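Local coordinates for protein taurine:2-oxoglutarate aminotransferase (Bifidobacterium kashiwanohense PV20-2, PDB 6JIX) that probably transfers the amino group of taurine to 2-oxoglutarate, using pyridoxal 5'-phosphate as cofactor in the manner of class-III aminotransferases, at residues F137-S142 with I216-I221; S151-D156 with P169-F174; N176-E181 with G226-P231. One frame throughout, in Å; residues are numbered along the deposited sequence.

Contact 1. Residues F137-S142 with I216-I221; sequences FSCYRS and ILMESI. With PLP (pyridoxal-5'-phosphate), chain G.
F137 and I216 sit side by side on neighbouring parallel strands, their CA atoms 4.6 Å apart and the strand axes 21° from exact alignment. Their side chains lie on one face of the sheet and meet where F137 CB touches I216 CG1 at 3.8 Å; the phenyl ring leads away from I216 toward helix 190-208. The direct backbone bond, from L217 N to F137 O, is 2.8 Å long and almost straight, at 173°.

The next rung, C139 N to L217 O, is 4.0 Å wide and is spanned by a water, which accepts from C139 N and donates to L217 O at 2.7 Å. Beside it, a chi1 of -51° sets C139 SG anti to the carbonyl carbon, which leaves it resting against both M218 CB and M218 CE, each 3.9 Å away. M218 also meets helix 234-245, and C139 and M218 both touch F174.

At the C-terminal end of strand 213-219 the carboxylate of E219 faces the turn of S142, with E219 OE2 3.3 Å from S142 CA. S142 OG donates to C139 O, tying the turn back to the end of strand 135-139, and is also hydrogen-bonded to G155 N. E219 OE2 accepts from Y143 N and OE1 from G223 N, so both carboxylate oxygens are held by backbone N-H groups, and OE1 lies 3.1 Å from the methyl carbon C2A of pyridoxal phosphate. Strands side by side and parallel, with cofactor residues at their C-terminal ends, are characteristic of the large domain of fold-type I aminotransferases.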
loop_
_atom_site.group_PDB
_atom_site.type_symbol
_atom_site.label_atom_id
_atom_site.label_comp_id
_atom_site.label_asym_id
_atom_site.label_seq_id
_atom_site.Cartn_x
_atom_site.Cartn_y
_atom_site.Cartn_z
ATOM N N PHE A 137 -11.393 6.163 -17.980
ATOM C CA PHE A 137 -12.294 5.094 -18.401
ATOM C C PHE A 137 -11.787 3.755 -17.878
ATOM O O PHE A 137 -10.586 3.457 -17.953
ATOM C CB PHE A 137 -12.395 5.032 -19.933
ATOM C CG PHE A 137 -13.501 5.878 -20.516
ATOM C CD1 PHE A 137 -13.654 7.203 -20.146
ATOM C CD2 PHE A 137 -14.379 5.344 -21.444
ATOM C CE1 PHE A 137 -14.677 7.982 -20.677
ATOM C CE2 PHE A 137 -15.408 6.122 -21.992
ATOM C CZ PHE A 137 -15.558 7.446 -21.602
ATOM N N SER A 138 -12.705 2.927 -17.377
ATOM C CA SER A 138 -12.319 1.575 -16.990
ATOM C C SER A 138 -13.517 0.648 -17.119
ATOM O O SER A 138 -14.668 1.093 -17.211
ATOM C CB SER A 138 -11.749 1.520 -15.571
ATOM O OG SER A 138 -12.566 2.220 -14.664
ATOM N N CYS A 139 -13.231 -0.654 -17.104
ATOM C CA CYS A 139 -14.244 -1.652 -17.417
ATOM C C CYS A 139 -15.088 -1.978 -16.195
ATOM O O CYS A 139 -14.582 -2.030 -15.068
ATOM C CB CYS A 139 -13.602 -2.937 -17.928
ATOM S SG CYS A 139 -12.437 -2.721 -19.250
ATOM N N TYR A 140 -16.379 -2.227 -16.437
ATOM C CA TYR A 140 -17.265 -2.714 -15.382
ATOM C C TYR A 140 -16.821 -4.085 -14.874
ATOM O O TYR A 140 -16.900 -4.364 -13.672
ATOM C CB TYR A 140 -18.705 -2.785 -15.896
ATOM C CG TYR A 140 -19.498 -1.503 -15.774
ATOM C CD1 TYR A 140 -19.701 -0.899 -14.543
ATOM C CD2 TYR A 140 -20.058 -0.897 -16.895
ATOM C CE1 TYR A 140 -20.441 0.292 -14.435
ATOM C CE2 TYR A 140 -20.801 0.285 -16.796
ATOM C CZ TYR A 140 -20.994 0.872 -15.568
ATOM O OH TYR A 140 -21.727 2.046 -15.464
ATOM N N ARG A 141 -16.344 -4.953 -15.770
ATOM C CA ARG A 141 -15.852 -6.277 -15.379
ATOM C C ARG A 141 -14.353 -6.171 -15.124
ATOM O O ARG A 141 -13.511 -6.532 -15.953
ATOM C CB ARG A 141 -16.160 -7.305 -16.456
ATOM C CG ARG A 141 -17.535 -7.933 -16.399
ATOM C CD ARG A 141 -17.873 -8.547 -17.762
ATOM N NE ARG A 141 -19.165 -9.227 -17.790
ATOM C CZ ARG A 141 -19.988 -9.223 -18.833
ATOM N NH1 ARG A 141 -19.655 -8.576 -19.939
ATOM N NH2 ARG A 141 -21.143 -9.875 -18.774
ATOM N N SER A 142 -14.018 -5.693 -13.931
ATOM C CA SER A 142 -12.623 -5.442 -13.593
ATOM C C SER A 142 -12.494 -5.226 -12.093
ATOM O O SER A 142 -13.458 -4.834 -11.418
ATOM C CB SER A 142 -12.074 -4.221 -14.352
ATOM O OG SER A 142 -12.407 -2.995 -13.708
ATOM N N ILE A 216 -7.461 5.200 -20.462
ATOM C CA ILE A 216 -8.288 4.018 -20.353
ATOM C C ILE A 216 -7.482 3.000 -19.563
ATOM O O ILE A 216 -6.345 2.672 -19.933
ATOM C CB ILE A 216 -8.669 3.472 -21.733
ATOM C CG1 ILE A 216 -9.659 4.408 -22.421
ATOM C CG2 ILE A 216 -9.253 2.063 -21.611
ATOM C CD1 ILE A 216 -10.106 3.881 -23.762
ATOM N N LEU A 217 -8.055 2.509 -18.469
ATOM C CA LEU A 217 -7.373 1.569 -17.595
ATOM C C LEU A 217 -8.067 0.212 -17.667
ATOM O O LEU A 217 -9.262 0.104 -17.365
ATOM C CB LEU A 217 -7.357 2.104 -16.161
ATOM C CG LEU A 217 -7.100 1.137 -15.006
ATOM C CD1 LEU A 217 -5.681 0.562 -15.061
ATOM C CD2 LEU A 217 -7.334 1.864 -13.705
ATOM N N MET A 218 -7.331 -0.819 -18.080
ATOM C CA MET A 218 -7.919 -2.153 -18.169
ATOM C C MET A 218 -6.906 -3.212 -17.781
ATOM O O MET A 218 -5.714 -3.076 -18.062
ATOM C CB MET A 218 -8.564 -2.464 -19.538
ATOM C CG MET A 218 -7.983 -1.840 -20.740
ATOM S SD MET A 218 -9.255 -1.713 -22.041
ATOM C CE MET A 218 -9.916 -3.370 -22.184
ATOM N N GLU A 219 -7.385 -4.219 -17.048
ATOM C CA GLU A 219 -6.633 -5.458 -16.884
ATOM C C GLU A 219 -6.306 -6.055 -18.242
ATOM O O GLU A 219 -7.197 -6.245 -19.086
ATOM C CB GLU A 219 -7.440 -6.481 -16.084
ATOM C CG GLU A 219 -7.584 -6.230 -14.608
ATOM C CD GLU A 219 -8.514 -7.247 -13.939
ATOM O OE1 GLU A 219 -7.996 -8.259 -13.409
ATOM O OE2 GLU A 219 -9.750 -7.035 -13.935
ATOM N N SER A 220 -5.033 -6.408 -18.432
ATOM C CA SER A 220 -4.622 -6.999 -19.708
ATOM C C SER A 220 -5.547 -8.151 -20.092
ATOM O O SER A 220 -6.118 -8.172 -21.190
ATOM C CB SER A 220 -3.167 -7.477 -19.623
ATOM O OG SER A 220 -2.254 -6.394 -19.460
ATOM N N ILE A 221 -5.767 -9.075 -19.159
ATOM C CA ILE A 221 -6.812 -10.090 -19.237
ATOM C C ILE A 221 -7.548 -10.033 -17.913
ATOM O O ILE A 221 -6.914 -10.135 -16.856
ATOM C CB ILE A 221 -6.239 -11.500 -19.470
ATOM C CG1 ILE A 221 -5.670 -11.618 -20.878
ATOM C CG2 ILE A 221 -7.322 -12.563 -19.250
ATOM C CD1 ILE A 221 -4.629 -12.732 -21.030
HETATM N N1 PLP G . -5.364 -5.295 -9.960
HETATM C C2 PLP G . -5.681 -6.576 -10.168
HETATM C C2A PLP G . -5.819 -7.120 -11.579
HETATM C C3 PLP G . -5.896 -7.451 -9.074
HETATM O O3 PLP G . -6.229 -8.780 -9.258
HETATM C C4 PLP G . -5.768 -6.983 -7.785
HETATM C C4A PLP G . -6.008 -7.973 -6.608
HETATM O O4A PLP G . -6.745 -8.949 -6.754
HETATM C C5 PLP G . -5.425 -5.607 -7.611
HETATM C C6 PLP G . -5.220 -4.781 -8.725
HETATM C C5A PLP G . -5.264 -5.030 -6.157
HETATM O O4P PLP G . -4.007 -5.442 -5.725
HETATM P P PLP G . -3.625 -5.359 -4.145
HETATM O O1P PLP G . -2.198 -5.635 -3.950
HETATM O O2P PLP G . -3.780 -3.986 -3.623
HETATM O O3P PLP G . -4.619 -6.416 -3.295
HETATM O O HOH W 1 -10.786 -1.854 -16.325
#

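Contact 2. Residues S151-D156 with P169-F174; sequences SNASGD and PGFVHF
A153 and F171 face each other with CA atoms 6.1 Å apart, and G155 and H173 follow at 7.1 Å, so the last turn of helix 148-153 and the residues leaving it run beside edge strand 171-174. F171 and H173 both point toward the helix, while V172 between them points away, the alternation expected of a strand.

The F171 ring takes the apolar share. A chi1 of -74° sets its CG anti to the carbonyl carbon, beside the backbone N, and the ring beyond lies against the helix end. N152 CB stands over one of its faces, 4.0 Å from the ring centroid and 15° off the normal, in a CH-pi contact displaced toward the rim atoms CD2 and CG. A153 CB meets F171 CE1 at 3.8 Å. An alanine at F171 would probably leave N152 CB without its aromatic face, open a gap beside A153 CB and weaken the packing of this side chain on I148 of the second subunit.

H173 works through the rim of its imidazole. NE2 gives a weak hydrogen bond to N152 O, 2.8 Å long but bent to 122° at the hydrogen. The bend arises because N152 O lies beside the NE2-CE1 edge, only 3.0 Å from H173 CE1. A153 O is also at the ring edge, near its plane. The carboxamide of N152 serves other partners: ND2 bonds to I148 O and OD1 receives A168 N.

At the helix end the carbonyl oxygens thus meet side-chain donors: H173 NE2 at N152 O and S138 OG at A153 O, with R159 NE serving S154 O just beyond. The contact sets an apolar ring against the helix end beside a weak polar contact to its carbonyls.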
loop_
_atom_site.group_PDB
_atom_site.type_symbol
_atom_site.label_atom_id
_atom_site.label_comp_id
_atom_site.label_asym_id
_atom_site.label_seq_id
_atom_site.Cartn_x
_atom_site.Cartn_y
_atom_site.Cartn_z
ATOM N N SER A 151 -10.664 1.722 -6.202
ATOM C CA SER A 151 -11.979 1.103 -6.092
ATOM C C SER A 151 -13.008 1.838 -6.938
ATOM O O SER A 151 -13.892 1.202 -7.523
ATOM C CB SER A 151 -12.426 1.047 -4.629
ATOM O OG SER A 151 -13.538 0.180 -4.479
ATOM N N ASN A 152 -12.912 3.171 -7.025
ATOM C CA ASN A 152 -13.764 3.891 -7.963
ATOM C C ASN A 152 -13.463 3.462 -9.395
ATOM O O ASN A 152 -14.374 3.370 -10.230
ATOM C CB ASN A 152 -13.593 5.402 -7.799
ATOM C CG ASN A 152 -14.574 5.992 -6.811
ATOM O OD1 ASN A 152 -15.732 6.290 -7.144
ATOM N ND2 ASN A 152 -14.121 6.162 -5.586
ATOM N N ALA A 153 -12.194 3.172 -9.695
ATOM C CA ALA A 153 -11.858 2.685 -11.026
ATOM C C ALA A 153 -12.300 1.241 -11.241
ATOM O O ALA A 153 -12.518 0.836 -12.391
ATOM C CB ALA A 153 -10.355 2.816 -11.273
ATOM N N SER A 154 -12.464 0.468 -10.168
ATOM C CA SER A 154 -12.849 -0.934 -10.290
ATOM C C SER A 154 -14.317 -1.078 -10.669
ATOM O O SER A 154 -15.170 -0.291 -10.238
ATOM C CB SER A 154 -12.572 -1.669 -8.986
ATOM O OG SER A 154 -11.184 -1.669 -8.757
ATOM N N GLY A 155 -14.605 -2.094 -11.482
ATOM C CA GLY A 155 -15.959 -2.360 -11.941
ATOM C C GLY A 155 -16.831 -3.184 -11.011
ATOM O O GLY A 155 -18.034 -2.901 -10.879
ATOM N N ASP A 156 -16.265 -4.204 -10.360
ATOM C CA ASP A 156 -17.133 -5.133 -9.649
ATOM C C ASP A 156 -17.669 -4.489 -8.364
ATOM O O ASP A 156 -17.226 -3.421 -7.922
ATOM C CB ASP A 156 -16.429 -6.483 -9.400
ATOM C CG ASP A 156 -15.284 -6.419 -8.363
ATOM O OD1 ASP A 156 -14.321 -7.221 -8.510
ATOM O OD2 ASP A 156 -15.348 -5.606 -7.403
ATOM N N PRO A 169 -15.078 11.932 -8.736
ATOM C CA PRO A 169 -15.359 12.412 -10.094
ATOM C C PRO A 169 -14.330 11.926 -11.106
ATOM O O PRO A 169 -13.165 11.668 -10.789
ATOM C CB PRO A 169 -15.320 13.943 -9.953
ATOM C CG PRO A 169 -15.276 14.217 -8.482
ATOM C CD PRO A 169 -14.633 13.018 -7.854
ATOM N N GLY A 170 -14.776 11.826 -12.350
ATOM C CA GLY A 170 -13.873 11.517 -13.433
ATOM C C GLY A 170 -13.655 10.049 -13.674
ATOM O O GLY A 170 -12.686 9.688 -14.350
ATOM N N PHE A 171 -14.514 9.190 -13.140
ATOM C CA PHE A 171 -14.393 7.748 -13.315
ATOM C C PHE A 171 -15.601 7.250 -14.105
ATOM O O PHE A 171 -16.682 7.058 -13.536
ATOM C CB PHE A 171 -14.277 7.051 -11.968
ATOM C CG PHE A 171 -12.947 7.229 -11.323
ATOM C CD1 PHE A 171 -11.880 6.407 -11.672
ATOM C CD2 PHE A 171 -12.751 8.236 -10.369
ATOM C CE1 PHE A 171 -10.640 6.582 -11.076
ATOM C CE2 PHE A 171 -11.511 8.424 -9.768
ATOM C CZ PHE A 171 -10.455 7.600 -10.113
ATOM N N VAL A 172 -15.397 7.018 -15.404
ATOM C CA VAL A 172 -16.429 6.539 -16.315
ATOM C C VAL A 172 -16.195 5.062 -16.604
ATOM O O VAL A 172 -15.083 4.657 -16.974
ATOM C CB VAL A 172 -16.431 7.343 -17.625
ATOM C CG1 VAL A 172 -17.667 6.995 -18.451
ATOM C CG2 VAL A 172 -16.385 8.813 -17.342
ATOM N N HIS A 173 -17.249 4.260 -16.477
ATOM C CA HIS A 173 -17.161 2.821 -16.663
ATOM C C HIS A 173 -17.811 2.411 -17.973
ATOM O O HIS A 173 -18.892 2.898 -18.318
ATOM C CB HIS A 173 -17.810 2.098 -15.485
ATOM C CG HIS A 173 -17.084 2.316 -14.200
ATOM N ND1 HIS A 173 -17.478 3.256 -13.270
ATOM C CD2 HIS A 173 -15.952 1.754 -13.709
ATOM C CE1 HIS A 173 -16.636 3.245 -12.251
ATOM N NE2 HIS A 173 -15.701 2.343 -12.492
ATOM N N PHE A 174 -17.138 1.529 -18.708
ATOM C CA PHE A 174 -17.697 0.949 -19.919
ATOM C C PHE A 174 -17.764 -0.561 -19.795
ATOM O O PHE A 174 -16.934 -1.187 -19.131
ATOM C CB PHE A 174 -16.906 1.333 -21.191
ATOM C CG PHE A 174 -15.496 0.809 -21.248
ATOM C CD1 PHE A 174 -14.510 1.302 -20.392
ATOM C CD2 PHE A 174 -15.136 -0.132 -22.205
ATOM C CE1 PHE A 174 -13.199 0.837 -20.477
ATOM C CE2 PHE A 174 -13.845 -0.612 -22.287
ATOM C CZ PHE A 174 -12.868 -0.124 -21.434
#

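Contact 3. Residues N176-E181 with G226-P231; sequences NPNMYE and GVILPP
A single water links P177 and M179 to L229 by three hydrogen bonds. It donates to L229 O at 2.8 Å and to P177 O at 3.1 Å, and accepts from M179 N at 3.0 Å. Both its hydrogens are thus directed to carbonyl oxygens, one from each segment, and the backbones are joined without a direct hydrogen bond between them.

Around this bridge the side chains meet by van der Waals contact. I228 CG2, a methyl, lies against the flat carboxamide of N178, nearest to N178 CG at 3.6 Å, and is also close to P177 O; the two side chains cross at about a right angle. The chi1 of N178, -180°, puts CG anti to the backbone N, which brings it up against I228 CG2. In I228 it is the methyl CG2, likewise anti to the backbone N, that makes the touch. The backbone at I228 folds into an inverse gamma turn, marked by a weak bond from L229 N to V227 O.

P231 forms the second patch. Its CD meets P177 CG at 3.7 Å, and its CB meets M179 SD at 3.9 Å, each pair of side chains crossing obliquely. Helix 190-208 backs this patch, with V193 and Y197 against P177 and T194 against P231.

Polar groups at the margins fix the two loops separately. R141 NH1 bonds to N176 O and D182 OD2 receives N178 N, whereas G226 O and V227 O accept from the guanidinium of R365 on strand 361-367. The contact is plain packing between the loop after strand 171-174 and the loop leading to helix 234-245, away from the annotated sites. Two proline rings, a thioether and a methyl against a carboxamide supply the direct touch, and the polar joining of the backbones is left to a water.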
loop_
_atom_site.group_PDB
_atom_site.type_symbol
_atom_site.label_atom_id
_atom_site.label_comp_id
_atom_site.label_asym_id
_atom_site.label_seq_id
_atom_site.Cartn_x
_atom_site.Cartn_y
_atom_site.Cartn_z
ATOM N N ASN A 176 -17.226 -4.234 -20.854
ATOM C CA ASN A 176 -16.382 -5.064 -21.703
ATOM C C ASN A 176 -17.043 -6.416 -21.937
ATOM O O ASN A 176 -17.851 -6.868 -21.119
ATOM C CB ASN A 176 -14.986 -5.281 -21.091
ATOM C CG ASN A 176 -15.016 -5.537 -19.583
ATOM O OD1 ASN A 176 -15.988 -5.217 -18.890
ATOM N ND2 ASN A 176 -13.924 -6.098 -19.064
ATOM N N PRO A 177 -16.717 -7.079 -23.045
ATOM C CA PRO A 177 -17.408 -8.330 -23.389
ATOM C C PRO A 177 -16.901 -9.500 -22.567
ATOM O O PRO A 177 -15.695 -9.677 -22.376
ATOM C CB PRO A 177 -17.067 -8.526 -24.872
ATOM C CG PRO A 177 -15.722 -7.888 -25.005
ATOM C CD PRO A 177 -15.734 -6.691 -24.074
ATOM N N ASN A 178 -17.845 -10.297 -22.082
ATOM C CA ASN A 178 -17.579 -11.630 -21.550
ATOM C C ASN A 178 -18.254 -12.573 -22.534
ATOM O O ASN A 178 -19.442 -12.871 -22.403
ATOM C CB ASN A 178 -18.123 -11.824 -20.133
ATOM C CG ASN A 178 -17.832 -13.236 -19.561
ATOM O OD1 ASN A 178 -17.512 -14.179 -20.292
ATOM N ND2 ASN A 178 -17.962 -13.371 -18.246
ATOM N N MET A 179 -17.483 -13.040 -23.518
ATOM C CA MET A 179 -18.066 -13.691 -24.689
ATOM C C MET A 179 -19.104 -14.743 -24.315
ATOM O O MET A 179 -20.238 -14.699 -24.801
ATOM C CB MET A 179 -16.964 -14.292 -25.548
ATOM C CG MET A 179 -16.519 -13.311 -26.585
ATOM S SD MET A 179 -15.300 -14.012 -27.671
ATOM C CE MET A 179 -16.223 -13.982 -29.209
ATOM N N TYR A 180 -18.746 -15.700 -23.454
ATOM C CA TYR A 180 -19.706 -16.747 -23.119
ATOM C C TYR A 180 -20.962 -16.169 -22.468
ATOM O O TYR A 180 -22.083 -16.449 -22.904
ATOM C CB TYR A 180 -19.069 -17.799 -22.220
ATOM C CG TYR A 180 -20.047 -18.900 -21.881
ATOM C CD1 TYR A 180 -20.160 -20.041 -22.681
ATOM C CD2 TYR A 180 -20.890 -18.788 -20.774
ATOM C CE1 TYR A 180 -21.077 -21.039 -22.377
ATOM C CE2 TYR A 180 -21.809 -19.789 -20.460
ATOM C CZ TYR A 180 -21.903 -20.903 -21.262
ATOM O OH TYR A 180 -22.828 -21.878 -20.937
ATOM N N GLU A 181 -20.799 -15.345 -21.424
ATOM C CA GLU A 181 -21.964 -14.851 -20.690
ATOM C C GLU A 181 -22.851 -13.927 -21.532
ATOM O O GLU A 181 -24.004 -13.672 -21.158
ATOM C CB GLU A 181 -21.509 -14.145 -19.416
ATOM C CG GLU A 181 -20.942 -15.085 -18.349
ATOM C CD GLU A 181 -20.783 -14.421 -16.995
ATOM O OE1 GLU A 181 -21.409 -13.362 -16.784
ATOM O OE2 GLU A 181 -20.035 -14.966 -16.149
ATOM N N GLY A 226 -12.650 -13.673 -13.544
ATOM C CA GLY A 226 -12.913 -14.890 -14.293
ATOM C C GLY A 226 -12.023 -15.258 -15.459
ATOM O O GLY A 226 -12.438 -16.050 -16.297
ATOM N N VAL A 227 -10.811 -14.718 -15.534
ATOM C CA VAL A 227 -9.919 -14.991 -16.661
ATOM C C VAL A 227 -10.708 -14.813 -17.946
ATOM O O VAL A 227 -10.809 -15.733 -18.764
ATOM C CB VAL A 227 -9.302 -16.403 -16.574
ATOM C CG1 VAL A 227 -8.159 -16.549 -17.552
ATOM C CG2 VAL A 227 -8.811 -16.675 -15.164
ATOM N N ILE A 228 -11.256 -13.618 -18.144
ATOM C CA ILE A 228 -12.158 -13.352 -19.265
ATOM C C ILE A 228 -11.281 -12.945 -20.445
ATOM O O ILE A 228 -11.031 -11.765 -20.691
ATOM C CB ILE A 228 -13.210 -12.300 -18.919
ATOM C CG1 ILE A 228 -13.778 -12.574 -17.519
ATOM C CG2 ILE A 228 -14.341 -12.328 -19.941
ATOM C CD1 ILE A 228 -14.401 -11.372 -16.845
ATOM N N LEU A 229 -10.808 -13.950 -21.178
ATOM C CA LEU A 229 -10.035 -13.717 -22.384
ATOM C C LEU A 229 -10.821 -12.815 -23.335
ATOM O O LEU A 229 -12.002 -13.082 -23.593
ATOM C CB LEU A 229 -9.706 -15.042 -23.066
ATOM C CG LEU A 229 -8.980 -16.039 -22.163
ATOM C CD1 LEU A 229 -8.896 -17.405 -22.826
ATOM C CD2 LEU A 229 -7.581 -15.509 -21.764
ATOM N N PRO A 230 -10.215 -11.744 -23.840
ATOM C CA PRO A 230 -10.928 -10.829 -24.743
ATOM C C PRO A 230 -11.101 -11.437 -26.119
ATOM O O PRO A 230 -10.291 -12.281 -26.538
ATOM C CB PRO A 230 -9.995 -9.609 -24.801
ATOM C CG PRO A 230 -8.640 -10.192 -24.559
ATOM C CD PRO A 230 -8.862 -11.270 -23.531
ATOM N N PRO A 231 -12.126 -11.016 -26.870
ATOM C CA PRO A 231 -12.223 -11.428 -28.271
ATOM C C PRO A 231 -11.022 -10.933 -29.060
ATOM O O PRO A 231 -10.425 -9.904 -28.739
ATOM C CB PRO A 231 -13.523 -10.762 -28.752
ATOM C CG PRO A 231 -13.778 -9.637 -27.756
ATOM C CD PRO A 231 -13.287 -10.195 -26.459
HETATM O O HOH W 2 -14.645 -12.229 -23.845
#

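How the contacts relate
All three contacts are largely buried, but their places differ. Contact 1 lies within the seven-stranded sheet, contact 2 at its edge strand, where the second subunit also reaches, and contact 3 beyond the strand ends, between loops. Contacts 1 and 2 share the sheet, strands 135-139 and 171-174 being neighbours in it: S138 O pairs with F174 N, and Y140 packs against H173. Contact 3 touches contact 1 where I221 meets L229, whereas it meets contact 2 only by adjoining it in sequence. The chemistry shifts accordingly, from strand bonding and a cofactor-side carboxylate, through aromatic packing at a helix end, to proline and thioether packing beside a water-bridged backbone.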